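Local coordinates for phospho-2-dehydro-3-deoxyheptonate aldolase/chorismate mutase (Thermus thermophilus, PDB 2D8D) that catalyses the rearrangement of chorismate to prephenate through this chorismate mutase domain, part of a longer protein that probably also has 3-deoxy-7-phosphoheptulonate synthase activity, at the interface of chains A and B. Numbering follows the deposited sequence. Chains: chain A/B, phospho-2-dehydro-3-deoxyheptonate aldolase/chorismate mutase.

Contact 1: the interface of chains A and B. Residues chain A 32, 36, 40; chain B 3-5, 8.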
loop_
_atom_site.group_PDB
_atom_site.type_symbol
_atom_site.label_atom_id
_atom_site.label_comp_id
_atom_site.label_asym_id
_atom_site.label_seq_id
_atom_site.Cartn_x
_atom_site.Cartn_y
_atom_site.Cartn_z
ATOM N N GLU A 32 -8.106 -16.789 2.413
ATOM C CA GLU A 32 -9.255 -17.575 1.998
ATOM C C GLU A 32 -8.942 -18.343 0.723
ATOM O O GLU A 32 -9.298 -19.514 0.598
ATOM C CB GLU A 32 -10.477 -16.688 1.779
ATOM C CG GLU A 32 -11.710 -17.488 1.401
ATOM C CD GLU A 32 -11.935 -18.669 2.327
ATOM O OE1 GLU A 32 -12.063 -18.450 3.551
ATOM O OE2 GLU A 32 -11.983 -19.816 1.830
ATOM N N LEU A 36 -8.721 -22.694 0.084
ATOM C CA LEU A 36 -9.372 -23.419 -0.994
ATOM C C LEU A 36 -8.327 -24.137 -1.842
ATOM O O LEU A 36 -8.517 -25.291 -2.225
ATOM C CB LEU A 36 -10.192 -22.461 -1.855
ATOM C CG LEU A 36 -11.402 -21.870 -1.127
ATOM C CD1 LEU A 36 -12.072 -20.829 -2.003
ATOM C CD2 LEU A 36 -12.378 -22.978 -0.756
ATOM N N LEU A 40 -8.039 -28.202 -2.545
ATOM C CA LEU A 40 -8.070 -28.685 -3.921
ATOM C C LEU A 40 -6.728 -29.159 -4.478
ATOM O O LEU A 40 -6.639 -29.549 -5.646
ATOM C CB LEU A 40 -8.649 -27.591 -4.822
ATOM C CG LEU A 40 -10.064 -27.141 -4.450
ATOM C CD1 LEU A 40 -10.459 -25.947 -5.299
ATOM C CD2 LEU A 40 -11.043 -28.290 -4.644
ATOM N N GLU B 3 -15.581 -20.044 -10.134
ATOM C CA GLU B 3 -15.837 -20.697 -8.820
ATOM C C GLU B 3 -15.532 -19.748 -7.669
ATOM O O GLU B 3 -15.546 -18.533 -7.844
ATOM C CB GLU B 3 -14.988 -21.962 -8.688
ATOM C CG GLU B 3 -13.496 -21.732 -8.858
ATOM C CD GLU B 3 -12.685 -23.015 -8.742
ATOM O OE1 GLU B 3 -12.611 -23.584 -7.632
ATOM O OE2 GLU B 3 -12.118 -23.452 -9.765
ATOM N N ARG B 4 -15.265 -20.304 -6.493
ATOM C CA ARG B 4 -14.961 -19.491 -5.325
ATOM C C ARG B 4 -13.597 -18.825 -5.457
ATOM O O ARG B 4 -13.438 -17.659 -5.099
ATOM C CB ARG B 4 -15.010 -20.347 -4.061
ATOM C CG ARG B 4 -16.404 -20.864 -3.735
ATOM C CD ARG B 4 -16.341 -21.982 -2.714
ATOM N NE ARG B 4 -15.613 -23.128 -3.249
ATOM C CZ ARG B 4 -15.342 -24.233 -2.562
ATOM N NH1 ARG B 4 -15.741 -24.348 -1.304
ATOM N NH2 ARG B 4 -14.668 -25.221 -3.137
ATOM N N ILE B 5 -12.609 -19.557 -5.965
ATOM C CA ILE B 5 -11.287 -18.974 -6.139
ATOM C C ILE B 5 -11.375 -17.862 -7.181
ATOM O O ILE B 5 -10.771 -16.800 -7.017
ATOM C CB ILE B 5 -10.257 -20.037 -6.569
ATOM C CG1 ILE B 5 -10.030 -21.018 -5.412
ATOM C CG2 ILE B 5 -8.951 -19.367 -6.985
ATOM C CD1 ILE B 5 -9.055 -22.139 -5.722
ATOM N N LEU B 8 -12.892 -14.861 -5.556
ATOM C CA LEU B 8 -11.945 -14.237 -4.642
ATOM C C LEU B 8 -10.878 -13.462 -5.409
ATOM O O LEU B 8 -10.442 -12.396 -4.968
ATOM C CB LEU B 8 -11.304 -15.297 -3.744
ATOM C CG LEU B 8 -12.223 -15.785 -2.618
ATOM C CD1 LEU B 8 -11.746 -17.123 -2.085
ATOM C CD2 LEU B 8 -12.264 -14.737 -1.512
#
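A:Leu36 lies across B:Arg4, B:Ile5 and B:Leu8 where the long helices 4-40 of two type II chorismate mutase chains run antiparallel, the end of one beside the start of the other. Followed outward, this leucine shows how one branched side chain can serve several neighbours. Its CB rests against CG1 of B:Ile5 at 3.8 Å. Beyond the fork, CD1 continues the chain away from CA (chi2 174°) and drops between two residues one helical turn apart, 3.6 Å from CB of B:Arg4 and 3.7 Å from CD1 of B:Leu8. The other methyl, CD2, sits over the centre of the B:Arg4 guanidinium, 3.6 Å above its plane, so a flat polar group is packed against a hydrocarbon face. B:Arg4 brings the guanidinium round to that methyl by bending at its third torsion (chi3 -63°), while its CB stays under CD1. The leucine thus touches both the root and the head of the arginine, crossing it at about a right angle. On one flank, CG of A:Glu32 meets CD1 of B:Leu8 at 3.5 Å, using the aliphatic part of the glutamate. Its OE2 remains 6.7 Å from NH1 of B:Arg4, where the opposite charges could attract only at long range. On the other flank, A:Leu40 and B:Ile5 meet tip to tip, CD1 to CD1, at 4.1 Å.

Contact 2: the interface of chains A and B. Residues chain A 26, 53, 56, 78; chain B 12, 15-16, 19.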
loop_
_atom_site.group_PDB
_atom_site.type_symbol
_atom_site.label_atom_id
_atom_site.label_comp_id
_atom_site.label_asym_id
_atom_site.label_seq_id
_atom_site.Cartn_x
_atom_site.Cartn_y
_atom_site.Cartn_z
ATOM N N ARG A 26 -6.993 -7.329 1.864
ATOM C CA ARG A 26 -6.303 -8.132 0.865
ATOM C C ARG A 26 -5.717 -9.375 1.527
ATOM O O ARG A 26 -5.752 -10.469 0.960
ATOM C CB ARG A 26 -5.186 -7.327 0.194
ATOM C CG ARG A 26 -4.705 -7.983 -1.086
ATOM C CD ARG A 26 -3.506 -7.281 -1.714
ATOM N NE ARG A 26 -3.207 -7.873 -3.016
ATOM C CZ ARG A 26 -2.564 -9.022 -3.195
ATOM N NH1 ARG A 26 -2.119 -9.712 -2.155
ATOM N NH2 ARG A 26 -2.420 -9.517 -4.417
ATOM N N MET A 53 -1.244 -9.286 -12.049
ATOM C CA MET A 53 -1.730 -8.179 -11.237
ATOM C C MET A 53 -0.847 -6.952 -11.437
ATOM O O MET A 53 -1.348 -5.837 -11.599
ATOM C CB MET A 53 -1.789 -8.584 -9.763
ATOM C CG MET A 53 -2.815 -9.681 -9.510
ATOM S SD MET A 53 -3.063 -10.150 -7.793
ATOM C CE MET A 53 -1.508 -10.975 -7.443
ATOM N N TYR A 56 -1.797 -5.057 -14.886
ATOM C CA TYR A 56 -2.862 -4.066 -14.994
ATOM C C TYR A 56 -2.637 -2.877 -14.073
ATOM O O TYR A 56 -3.069 -1.769 -14.384
ATOM C CB TYR A 56 -4.276 -4.664 -14.790
ATOM C CG TYR A 56 -4.592 -5.301 -13.452
ATOM C CD1 TYR A 56 -4.683 -6.687 -13.329
ATOM C CD2 TYR A 56 -4.837 -4.522 -12.317
ATOM C CE1 TYR A 56 -5.013 -7.282 -12.115
ATOM C CE2 TYR A 56 -5.165 -5.109 -11.096
ATOM C CZ TYR A 56 -5.248 -6.490 -11.004
ATOM O OH TYR A 56 -5.537 -7.081 -9.795
ATOM N N PHE A 78 2.754 -8.186 -2.295
ATOM C CA PHE A 78 2.558 -9.580 -2.675
ATOM C C PHE A 78 3.488 -10.515 -1.899
ATOM O O PHE A 78 3.064 -11.577 -1.446
ATOM C CB PHE A 78 2.768 -9.767 -4.187
ATOM C CG PHE A 78 1.816 -8.965 -5.048
ATOM C CD1 PHE A 78 0.681 -8.365 -4.504
ATOM C CD2 PHE A 78 2.054 -8.818 -6.412
ATOM C CE1 PHE A 78 -0.196 -7.636 -5.308
ATOM C CE2 PHE A 78 1.179 -8.090 -7.221
ATOM C CZ PHE A 78 0.055 -7.497 -6.665
ATOM N N VAL B 12 -9.715 -9.594 -5.054
ATOM C CA VAL B 12 -8.333 -9.141 -4.932
ATOM C C VAL B 12 -8.049 -8.054 -5.979
ATOM O O VAL B 12 -7.365 -7.071 -5.681
ATOM C CB VAL B 12 -7.335 -10.318 -5.082
ATOM C CG1 VAL B 12 -5.909 -9.790 -5.198
ATOM C CG2 VAL B 12 -7.452 -11.252 -3.881
ATOM N N VAL B 15 -9.548 -4.844 -4.689
ATOM C CA VAL B 15 -8.748 -4.314 -3.603
ATOM C C VAL B 15 -7.426 -3.747 -4.123
ATOM O O VAL B 15 -6.991 -2.684 -3.679
ATOM C CB VAL B 15 -8.517 -5.399 -2.528
ATOM C CG1 VAL B 15 -7.515 -4.917 -1.495
ATOM C CG2 VAL B 15 -9.845 -5.731 -1.848
ATOM N N ASN B 16 -6.789 -4.442 -5.064
ATOM C CA ASN B 16 -5.541 -3.948 -5.648
ATOM C C ASN B 16 -5.767 -2.568 -6.261
ATOM O O ASN B 16 -4.959 -1.655 -6.080
ATOM C CB ASN B 16 -5.036 -4.859 -6.770
ATOM C CG ASN B 16 -4.349 -6.116 -6.270
ATOM O OD1 ASN B 16 -3.951 -6.218 -5.111
ATOM N ND2 ASN B 16 -4.183 -7.075 -7.171
ATOM N N ILE B 19 -6.113 0.049 -3.628
ATOM C CA ILE B 19 -4.819 0.375 -3.037
ATOM C C ILE B 19 -4.049 1.303 -3.980
ATOM O O ILE B 19 -3.417 2.262 -3.532
ATOM C CB ILE B 19 -4.003 -0.911 -2.735
ATOM C CG1 ILE B 19 -4.678 -1.687 -1.597
ATOM C CG2 ILE B 19 -2.572 -0.556 -2.353
ATOM C CD1 ILE B 19 -4.110 -3.070 -1.367
#
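B:Asn16 carries its amide from the long helix of one chain into the helical bundle of the other, meeting A:Arg26, A:Met53 and A:Tyr56 within the intertwined, all-helical fold of the type II (AroQ) chorismate mutases. By comparison with that family, A:Arg26 is probably one of the arginines that bind the substrate's carboxylates.

Hydrogen bonding uses both ends of the amide. OD1 accepts the N-H of A:Arg26 NE at 2.8 Å, a nearly straight bond of 169° at the hydrogen. The donor lies in the carbonyl plane and the acceptor in the guanidinium plane, and the amide and guanidinium planes are only 12° apart. ND2 donates to the phenol oxygen OH of A:Tyr56 at 3.0 Å, with that oxygen close to the amide plane. Because NE can only donate, the amide has a definite sense, its oxygen toward the arginine and its nitrogen toward the tyrosine. ND2 also makes a weak bond to the thioether SD of A:Met53, 3.3 Å away. Replacing B:Asn16 by an alanine would take away both ends of the amide and is likely to leave A:Arg26 NE without its acceptor here and A:Tyr56 OH without this donor, the guanidinium being freer to turn.

Face and edge packing within chain A hold the arginine further: CD1 of A:Phe78 lies over the rim of one guanidinium face, 3.3 Å above the plane, with its ring tilted to it, while A:Met53 SD sits at the edge, in plane.

Apolar contacts line the approach. The arginine leaves its helix with CG opposite the backbone N (chi1 -164°) and runs extended to NE, spanning from B:Val15 to the amide. At its root, CB of A:Arg26 packs on CG1 of B:Val15 at 3.8 Å. At its head, the guanidinium carbon CZ of A:Arg26 lies 4.0 Å from CG1 of B:Val12. That same valine methyl touches SD of A:Met53 at 3.9 Å.

Contact 1 and contact 2 lie about 16 Å apart, measured between the centres of their C-alpha atoms, along the same pair of helices 4-40. Contact 1 joins the end of the chain A helix to the start of the chain B helix by packing; contact 2, nearer the middle, adds directional bonds and brings in helices 47-60 and 67-80 of chain A. No residue is shared. Two-fold symmetry repeats both with the chains exchanged, so the pair of long helices is joined at both ends and again nearer the middle. Packing at the helix ends may help set the register that brings a residue of one chain beside the probable active-site arginine of the other.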